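Local coordinates for protein BSU-2 beta-lactamase (Bacillus subtilis, PDB 6W5E) that probably opens the beta-lactam ring of penicillin-type antibiotics by hydrolysis, as a class D beta-lactamase of a Gram-positive bacterium, at residues H115-A120 with K198-Q203; E180-E185 with V228-T233; I202-E205 with T210-G213. All blocks are in the same frame, centred on the assembly; numbering follows the deposited sequence. Where two conformers were deposited one is given.

Contact 1: H115-A120 with K198-Q203; sequences HTLGSA and KRMMIQ. With EDO (1,2-ethanediol), chain F.
Met200 reaches across to the first turn of helix 117-122, and its thioether end makes this small apolar contact with Leu117 and Gly118. The sulfur sits against bare backbone: Met200 SD lies 3.5 Å from Gly118 CA, at the place where the two main chains come nearest. Up to the sulfur the methionine chain is extended; at the last torsion it bends (chi3 -68°), and this turn swings the terminal methyl off the glycine and onto the leucine. There Met200 CE meets Leu117 CD2 at 3.6 Å. The two side chains cross at about a right angle. Leu117 CG stands opposite its own backbone N (chi1 -175°), a setting that brings CG and CD2 against the thioether.

The start of the helix that receives the methionine is capped by side chains. Thr116 and Ser119 form a capping box: Ser119 N donates to Thr116 OG1 over 3.1 Å, and Thr116 N returns an almost straight bond of 2.9 Å to Ser119 OG. A further bond, 2.6 Å between His115 ND1 and Ser119 OG, ties the imidazole to the same hydroxyl, while the backbone O of Ser110 is hydrogen-bonded to His115 NE2. On the far segment the extended Lys198 heads elsewhere, ending in a salt bridge with Glu185 and a weak 2.9 Å bond from Lys198 NZ to O1 of an ethanediol that probably came from the crystallisation liquor.

Both partners have further cover. Leu117 also packs on Tyr128 and Leu132 of helix 126-136, and Met200 on Met121 one turn further along helix 117-122. The contact thus joins that helix to the end of helix 191-200, just before the chain enters edge strand 202-205.

Contact 2: E180-E185 with V228-T233; sequences EKLAKE and VGFIKT
Ala183 and Phe230 mark the closest backbone approach between the last turn of helix 172-184 and strand 225-233, with Ala183 CA 7.2 Å from Phe230 CA. Glu185 is the first residue to leave the helix; its positive phi of 59° and two bonds back into the last turn make a Schellman motif. On the strand, Gly229 adopts backbone angles that call for glycine, immediately before the aromatic residue that faces the helix.

The Phe230 ring reaches from the strand to the helix and is met in two ways. Ala183 comes over one face in a CH-pi contact, its CB 4.3 Å from the ring centroid of Phe230 and 25° off the normal. Leu182 instead touches the rim: Leu182 CD2 lies in the ring plane, 3.9 Å from Phe230 CZ, with the leucine and phenylalanine side chains crossing at about a right angle. It is a chi1 of 27°, away from a staggered setting, that carries the Phe230 ring to these two residues.

Such packing of helices against a central antiparallel sheet belongs to the penicillin-binding-protein and serine beta-lactamase fold. Leu182 also touches Met194 of helix 191-200 and Val80, next in sequence to the carboxylated Lys79.

Away from the strand, Lys184 and Glu180 pair one helical turn apart in a salt bridge, in which Glu180 OE2 receives Lys184 NZ at 2.8 Å on its anti lone pair. Past the helix end, the carboxylate of Glu185 turns to Lys191 and Lys195, at the start and middle of the following helix.

Contact 3: I202-E205 with T210-G213; sequences IQEE and TLYG
Gln203 and Glu204 both face Leu211, the signature of a classic beta bulge in the antiparallel pairing of these strands. The grip is tight here but unequal: Gln203 N donates to Leu211 O over 2.7 Å, nearly straight and tilted 18° from the carbonyl plane, whereas Glu204 N reaches the same oxygen only weakly, at 3.4 Å. In return Leu211 N gives an in-plane bond of 2.9 Å to Glu204 O. The extra residue shifts the register by one between the Ile202-Tyr212 and Glu204-Leu211 pairs.

Close packing continues at Ile202, which lies alongside Tyr212 and points the same way. Its CG1, placed opposite the carbonyl carbon (chi1 -70°), approaches the tyrosine ring obliquely, with Ile202 CG1 3.5 Å from Tyr212 CE2. Together the strands form a beta hairpin at the border of the six-stranded sheet, where 202-205 is the outermost strand and 209-217 continues into the KTG motif of the family, which follows Gly213 directly.

Toward the hairpin turn the contact loosens. The exposed Glu205 runs beside Thr210 at 3.8 Å from Glu205 CG to Thr210 CG2, and a water joins their ends, 2.8 Å from Thr210 OG1 but only weakly bonded to Glu205 OE2. Back at the bulge, the Gln203 side chain, deposited in two conformers, lies at the border of the contact and turns its OE1 to Lys252.

In the fold
Three kinds of contact meet around one edge of the sheet. Contacts 1 and 3 share Ile202 and Gln203, and a probable hydrogen bond of 2.8 Å runs between Met201 O and Gly213 N. Lys198 links contacts 1 and 2, its NZ 2.8 Å from Glu185 OE2. A probable hydrogen bond of 2.9 Å from Tyr212 N to Phe230 O joins contacts 2 and 3, and the Phe230 and Tyr212 rings meet. The ethanediol held weakly by Lys198 NZ also lies about 4 Å from the side chains of Phe230 and Tyr212, within reach of all three contacts. Toward the active site, Leu182 of contact 2 touches Val80 beside the carboxylated Lys79, and contact 3's inner strand runs into the KTG motif.

Contact 1: H115-A120 with K198-Q203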
loop_
_atom_site.group_PDB
_atom_site.type_symbol
_atom_site.label_atom_id
_atom_site.label_comp_id
_atom_site.label_asym_id
_atom_site.label_seq_id
_atom_site.Cartn_x
_atom_site.Cartn_y
_atom_site.Cartn_z
ATOM N N HIS A 115 -17.802 9.703 0.817
ATOM C CA HIS A 115 -16.435 9.374 1.197
ATOM C C HIS A 115 -15.517 10.576 1.043
ATOM O O HIS A 115 -15.813 11.532 0.324
ATOM C CB HIS A 115 -15.912 8.190 0.381
ATOM C CG HIS A 115 -16.170 6.876 1.037
ATOM N ND1 HIS A 115 -15.424 6.424 2.103
ATOM C CD2 HIS A 115 -17.118 5.937 0.811
ATOM C CE1 HIS A 115 -15.893 5.254 2.498
ATOM N NE2 HIS A 115 -16.923 4.937 1.733
ATOM N N THR A 116 -14.391 10.503 1.746
ATOM C CA THR A 116 -13.279 11.431 1.604
ATOM C C THR A 116 -12.052 10.666 1.138
ATOM O O THR A 116 -12.044 9.434 1.062
ATOM C CB THR A 116 -12.960 12.141 2.925
ATOM O OG1 THR A 116 -12.423 11.202 3.866
ATOM C CG2 THR A 116 -14.203 12.781 3.499
ATOM N N LEU A 117 -11.009 11.423 0.801
ATOM C CA LEU A 117 -9.746 10.805 0.413
ATOM C C LEU A 117 -9.276 9.823 1.483
ATOM O O LEU A 117 -8.846 8.703 1.177
ATOM C CB LEU A 117 -8.712 11.906 0.159
ATOM C CG LEU A 117 -7.353 11.464 -0.379
ATOM C CD1 LEU A 117 -7.454 11.001 -1.830
ATOM C CD2 LEU A 117 -6.342 12.581 -0.231
ATOM N N GLY A 118 -9.379 10.223 2.754
ATOM C CA GLY A 118 -8.925 9.362 3.837
ATOM C C GLY A 118 -9.846 8.190 4.122
ATOM O O GLY A 118 -9.377 7.072 4.350
ATOM N N SER A 119 -11.161 8.415 4.132
ATOM C CA SER A 119 -12.047 7.294 4.417
ATOM C C SER A 119 -12.014 6.289 3.285
ATOM O O SER A 119 -12.112 5.080 3.519
ATOM C CB SER A 119 -13.475 7.761 4.699
ATOM O OG SER A 119 -14.102 8.224 3.517
ATOM N N ALA A 120 -11.865 6.773 2.050
ATOM C CA ALA A 120 -11.799 5.868 0.913
ATOM C C ALA A 120 -10.515 5.063 0.921
ATOM O O ALA A 120 -10.491 3.947 0.402
ATOM C CB ALA A 120 -11.982 6.623 -0.396
ATOM N N LYS A 198 0.716 9.487 4.973
ATOM C CA LYS A 198 1.076 8.605 6.080
ATOM C C LYS A 198 -0.046 8.527 7.109
ATOM O O LYS A 198 -0.411 7.435 7.558
ATOM C CB LYS A 198 2.371 9.076 6.741
ATOM C CG LYS A 198 3.627 8.758 5.956
ATOM C CD LYS A 198 4.863 9.247 6.708
ATOM C CE LYS A 198 6.159 8.789 6.048
ATOM N NZ LYS A 198 7.348 9.229 6.831
ATOM N N ARG A 199 -0.615 9.676 7.492
ATOM C CA ARG A 199 -1.701 9.657 8.465
ATOM C C ARG A 199 -2.883 8.843 7.952
ATOM O O ARG A 199 -3.489 8.074 8.708
ATOM C CB ARG A 199 -2.135 11.079 8.823
ATOM C CG ARG A 199 -1.139 11.793 9.728
ATOM C CD ARG A 199 -1.791 12.891 10.553
ATOM N NE ARG A 199 -2.546 13.816 9.718
ATOM C CZ ARG A 199 -2.051 14.934 9.196
ATOM N NH1 ARG A 199 -0.781 15.267 9.407
ATOM N NH2 ARG A 199 -2.824 15.707 8.444
ATOM N N MET A 200 -3.201 8.966 6.659
ATOM C CA MET A 200 -4.313 8.205 6.105
ATOM C C MET A 200 -4.048 6.708 6.110
ATOM O O MET A 200 -5.002 5.931 6.066
ATOM C CB MET A 200 -4.627 8.650 4.671
ATOM C CG MET A 200 -5.129 10.083 4.571
ATOM S SD MET A 200 -5.734 10.531 2.931
ATOM C CE MET A 200 -4.259 10.532 1.956
ATOM N N MET A 201 -2.781 6.290 6.142
ATOM C CA MET A 201 -2.403 4.882 6.177
ATOM C C MET A 201 -2.371 4.294 7.584
ATOM O O MET A 201 -2.161 3.083 7.722
ATOM C CB MET A 201 -1.025 4.702 5.530
ATOM C CG MET A 201 -0.991 4.994 4.047
ATOM S SD MET A 201 0.703 5.005 3.405
ATOM C CE MET A 201 1.128 3.274 3.526
ATOM N N ILE A 202 -2.566 5.098 8.634
ATOM C CA ILE A 202 -2.445 4.561 9.984
ATOM C C ILE A 202 -3.501 3.493 10.212
ATOM O O ILE A 202 -4.698 3.725 9.998
ATOM C CB ILE A 202 -2.550 5.673 11.038
ATOM C CG1 ILE A 202 -1.304 6.559 11.000
ATOM C CG2 ILE A 202 -2.713 5.063 12.429
ATOM C CD1 ILE A 202 -1.389 7.814 11.863
ATOM N N GLN A 203 -3.055 2.312 10.640
ATOM C CA GLN A 203 -3.933 1.209 11.006
ATOM C C GLN A 203 -4.082 1.054 12.510
ATOM O O GLN A 203 -5.170 0.719 12.987
ATOM C CB GLN A 203 -3.399 -0.103 10.422
ATOM C CG GLN A 203 -3.174 -0.060 8.923
ATOM C CD GLN A 203 -4.449 -0.314 8.143
ATOM O OE1 GLN A 203 -4.973 -1.427 8.140
ATOM N NE2 GLN A 203 -4.952 0.715 7.472
HETATM C C1 EDO F . 8.471 6.802 8.803
HETATM O O1 EDO F . 7.244 7.471 9.117
HETATM C C2 EDO F . 8.195 5.328 8.537
HETATM O O2 EDO F . 7.526 4.757 9.667
#

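Contact 2: E180-E185 with V228-T233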
loop_
_atom_site.group_PDB
_atom_site.type_symbol
_atom_site.label_atom_id
_atom_site.label_comp_id
_atom_site.label_asym_id
_atom_site.label_seq_id
_atom_site.Cartn_x
_atom_site.Cartn_y
_atom_site.Cartn_z
ATOM N N GLU A 180 9.865 2.545 0.767
ATOM C CA GLU A 180 11.014 3.002 1.534
ATOM C C GLU A 180 11.275 4.486 1.291
ATOM O O GLU A 180 11.613 5.229 2.222
ATOM C CB GLU A 180 12.239 2.171 1.154
ATOM C CG GLU A 180 13.506 2.607 1.838
ATOM C CD GLU A 180 14.688 1.710 1.528
ATOM O OE1 GLU A 180 14.484 0.526 1.164
ATOM O OE2 GLU A 180 15.834 2.203 1.647
ATOM N N LYS A 181 11.133 4.936 0.041
ATOM C CA LYS A 181 11.274 6.360 -0.253
ATOM C C LYS A 181 10.192 7.182 0.438
ATOM O O LYS A 181 10.466 8.283 0.933
ATOM C CB LYS A 181 11.240 6.589 -1.761
ATOM C CG LYS A 181 12.368 5.903 -2.502
ATOM C CD LYS A 181 12.144 5.990 -4.007
ATOM C CE LYS A 181 13.284 5.375 -4.797
ATOM N NZ LYS A 181 12.872 5.181 -6.214
ATOM N N LEU A 182 8.960 6.668 0.487
ATOM C CA LEU A 182 7.902 7.376 1.203
ATOM C C LEU A 182 8.194 7.440 2.702
ATOM O O LEU A 182 8.034 8.491 3.331
ATOM C CB LEU A 182 6.547 6.719 0.929
ATOM C CG LEU A 182 5.357 7.285 1.721
ATOM C CD1 LEU A 182 5.146 8.768 1.399
ATOM C CD2 LEU A 182 4.082 6.469 1.458
ATOM N N ALA A 183 8.624 6.323 3.293
ATOM C CA ALA A 183 8.964 6.328 4.713
ATOM C C ALA A 183 10.045 7.358 5.020
ATOM O O ALA A 183 9.956 8.096 6.011
ATOM C CB ALA A 183 9.427 4.937 5.138
ATOM N N LYS A 184 11.073 7.422 4.183
ATOM C CA LYS A 184 12.160 8.373 4.359
ATOM C C LYS A 184 11.780 9.782 3.933
ATOM O O LYS A 184 12.576 10.711 4.134
ATOM C CB LYS A 184 13.352 7.929 3.516
ATOM C CG LYS A 184 14.060 6.653 3.967
ATOM C CD LYS A 184 15.119 6.286 2.926
ATOM C CE LYS A 184 15.977 5.095 3.301
ATOM N NZ LYS A 184 16.925 4.773 2.193
ATOM N N GLU A 185 10.615 9.947 3.313
ATOM C CA GLU A 185 10.168 11.231 2.770
ATOM C C GLU A 185 11.147 11.776 1.735
ATOM O O GLU A 185 11.356 12.984 1.627
ATOM C CB GLU A 185 9.806 12.237 3.865
ATOM C CG GLU A 185 8.741 11.635 4.776
ATOM C CD GLU A 185 8.323 12.515 5.919
ATOM O OE1 GLU A 185 8.767 13.680 5.985
ATOM O OE2 GLU A 185 7.540 12.019 6.757
ATOM N N VAL A 228 0.887 -3.626 2.420
ATOM C CA VAL A 228 2.150 -2.921 2.262
ATOM C C VAL A 228 2.162 -1.711 3.179
ATOM O O VAL A 228 1.118 -1.116 3.458
ATOM C CB VAL A 228 2.390 -2.517 0.784
ATOM C CG1 VAL A 228 2.213 -3.732 -0.137
ATOM C CG2 VAL A 228 1.461 -1.392 0.348
ATOM N N GLY A 229 3.341 -1.352 3.663
ATOM C CA GLY A 229 3.383 -0.204 4.560
ATOM C C GLY A 229 4.677 -0.164 5.356
ATOM O O GLY A 229 5.730 -0.589 4.882
ATOM N N PHE A 230 4.576 0.395 6.557
ATOM C CA PHE A 230 5.742 0.520 7.412
ATOM C C PHE A 230 5.279 0.598 8.854
ATOM O O PHE A 230 4.113 0.871 9.138
ATOM C CB PHE A 230 6.660 1.695 7.024
ATOM C CG PHE A 230 5.962 2.832 6.336
ATOM C CD1 PHE A 230 5.215 3.755 7.050
ATOM C CD2 PHE A 230 6.066 2.985 4.961
ATOM C CE1 PHE A 230 4.581 4.799 6.403
ATOM C CE2 PHE A 230 5.434 4.033 4.315
ATOM C CZ PHE A 230 4.689 4.938 5.041
ATOM N N ILE A 231 6.205 0.327 9.768
ATOM C CA ILE A 231 5.909 0.368 11.194
ATOM C C ILE A 231 6.982 1.181 11.894
ATOM O O ILE A 231 8.179 0.985 11.656
ATOM C CB ILE A 231 5.751 -1.037 11.817
ATOM C CG1 ILE A 231 5.475 -0.920 13.318
ATOM C CG2 ILE A 231 6.975 -1.945 11.538
ATOM C CD1 ILE A 231 4.883 -2.161 13.917
ATOM N N LYS A 232 6.550 2.113 12.734
ATOM C CA LYS A 232 7.455 2.921 13.531
ATOM C C LYS A 232 7.435 2.361 14.943
ATOM O O LYS A 232 6.359 2.171 15.515
ATOM C CB LYS A 232 6.983 4.376 13.530
ATOM C CG LYS A 232 7.740 5.278 14.486
ATOM C CD LYS A 232 7.404 6.758 14.278
ATOM C CE LYS A 232 5.960 6.985 13.826
ATOM N NZ LYS A 232 5.423 8.321 14.235
ATOM N N THR A 233 8.609 2.043 15.472
ATOM C CA THR A 233 8.757 1.563 16.842
ATOM C C THR A 233 9.718 2.472 17.600
ATOM O O THR A 233 10.291 3.414 17.049
ATOM C CB THR A 233 9.272 0.115 16.905
ATOM O OG1 THR A 233 10.699 0.097 16.724
ATOM C CG2 THR A 233 8.611 -0.762 15.848
#

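Contact 3: I202-E205 with T210-G213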
loop_
_atom_site.group_PDB
_atom_site.type_symbol
_atom_site.label_atom_id
_atom_site.label_comp_id
_atom_site.label_asym_id
_atom_site.label_seq_id
_atom_site.Cartn_x
_atom_site.Cartn_y
_atom_site.Cartn_z
ATOM N N ILE A 202 -2.566 5.098 8.634
ATOM C CA ILE A 202 -2.445 4.561 9.984
ATOM C C ILE A 202 -3.501 3.493 10.212
ATOM O O ILE A 202 -4.698 3.725 9.998
ATOM C CB ILE A 202 -2.550 5.673 11.038
ATOM C CG1 ILE A 202 -1.304 6.559 11.000
ATOM C CG2 ILE A 202 -2.713 5.063 12.429
ATOM C CD1 ILE A 202 -1.389 7.814 11.863
ATOM N N GLN A 203 -3.055 2.312 10.640
ATOM C CA GLN A 203 -3.933 1.209 11.006
ATOM C C GLN A 203 -4.082 1.054 12.510
ATOM O O GLN A 203 -5.170 0.719 12.987
ATOM C CB GLN A 203 -3.399 -0.103 10.422
ATOM C CG GLN A 203 -3.174 -0.060 8.923
ATOM C CD GLN A 203 -4.449 -0.314 8.143
ATOM O OE1 GLN A 203 -4.973 -1.427 8.140
ATOM N NE2 GLN A 203 -4.952 0.715 7.472
ATOM N N GLU A 204 -3.006 1.289 13.262
ATOM C CA GLU A 204 -2.988 1.152 14.714
ATOM C C GLU A 204 -1.995 2.151 15.279
ATOM O O GLU A 204 -0.859 2.211 14.808
ATOM C CB GLU A 204 -2.481 -0.236 15.125
ATOM C CG GLU A 204 -3.304 -1.433 14.711
ATOM C CD GLU A 204 -2.990 -2.644 15.577
ATOM O OE1 GLU A 204 -3.642 -2.806 16.628
ATOM O OE2 GLU A 204 -2.075 -3.416 15.216
ATOM N N GLU A 205 -2.397 2.885 16.316
ATOM C CA GLU A 205 -1.492 3.742 17.084
ATOM C C GLU A 205 -1.448 3.188 18.502
ATOM O O GLU A 205 -2.358 3.435 19.298
ATOM C CB GLU A 205 -1.958 5.196 17.094
ATOM C CG GLU A 205 -1.473 6.036 15.938
ATOM C CD GLU A 205 -1.634 7.517 16.202
ATOM O OE1 GLU A 205 -2.607 8.114 15.712
ATOM O OE2 GLU A 205 -0.781 8.089 16.911
ATOM N N THR A 210 3.509 2.607 15.816
ATOM C CA THR A 210 2.449 2.996 14.893
ATOM C C THR A 210 2.566 2.121 13.658
ATOM O O THR A 210 3.641 2.047 13.049
ATOM C CB THR A 210 2.533 4.484 14.493
ATOM O OG1 THR A 210 2.515 5.295 15.672
ATOM C CG2 THR A 210 1.350 4.871 13.620
ATOM N N LEU A 211 1.472 1.454 13.300
ATOM C CA LEU A 211 1.426 0.602 12.118
ATOM C C LEU A 211 0.737 1.373 10.997
ATOM O O LEU A 211 -0.396 1.849 11.167
ATOM C CB LEU A 211 0.675 -0.696 12.415
ATOM C CG LEU A 211 0.465 -1.617 11.208
ATOM C CD1 LEU A 211 1.793 -2.137 10.680
ATOM C CD2 LEU A 211 -0.455 -2.767 11.580
ATOM N N TYR A 212 1.421 1.497 9.862
ATOM C CA TYR A 212 0.883 2.128 8.666
ATOM C C TYR A 212 0.761 1.069 7.582
ATOM O O TYR A 212 1.689 0.279 7.378
ATOM C CB TYR A 212 1.837 3.197 8.127
ATOM C CG TYR A 212 2.236 4.288 9.094
ATOM C CD1 TYR A 212 3.244 4.092 10.031
ATOM C CD2 TYR A 212 1.643 5.540 9.027
ATOM C CE1 TYR A 212 3.622 5.111 10.900
ATOM C CE2 TYR A 212 2.024 6.566 9.879
ATOM C CZ TYR A 212 3.005 6.345 10.815
ATOM O OH TYR A 212 3.375 7.366 11.667
ATOM N N GLY A 213 -0.349 1.071 6.849
ATOM C CA GLY A 213 -0.425 0.086 5.788
ATOM C C GLY A 213 -1.644 0.261 4.918
ATOM O O GLY A 213 -2.596 0.965 5.267
HETATM O O HOH W 1 2.049 7.989 15.216
#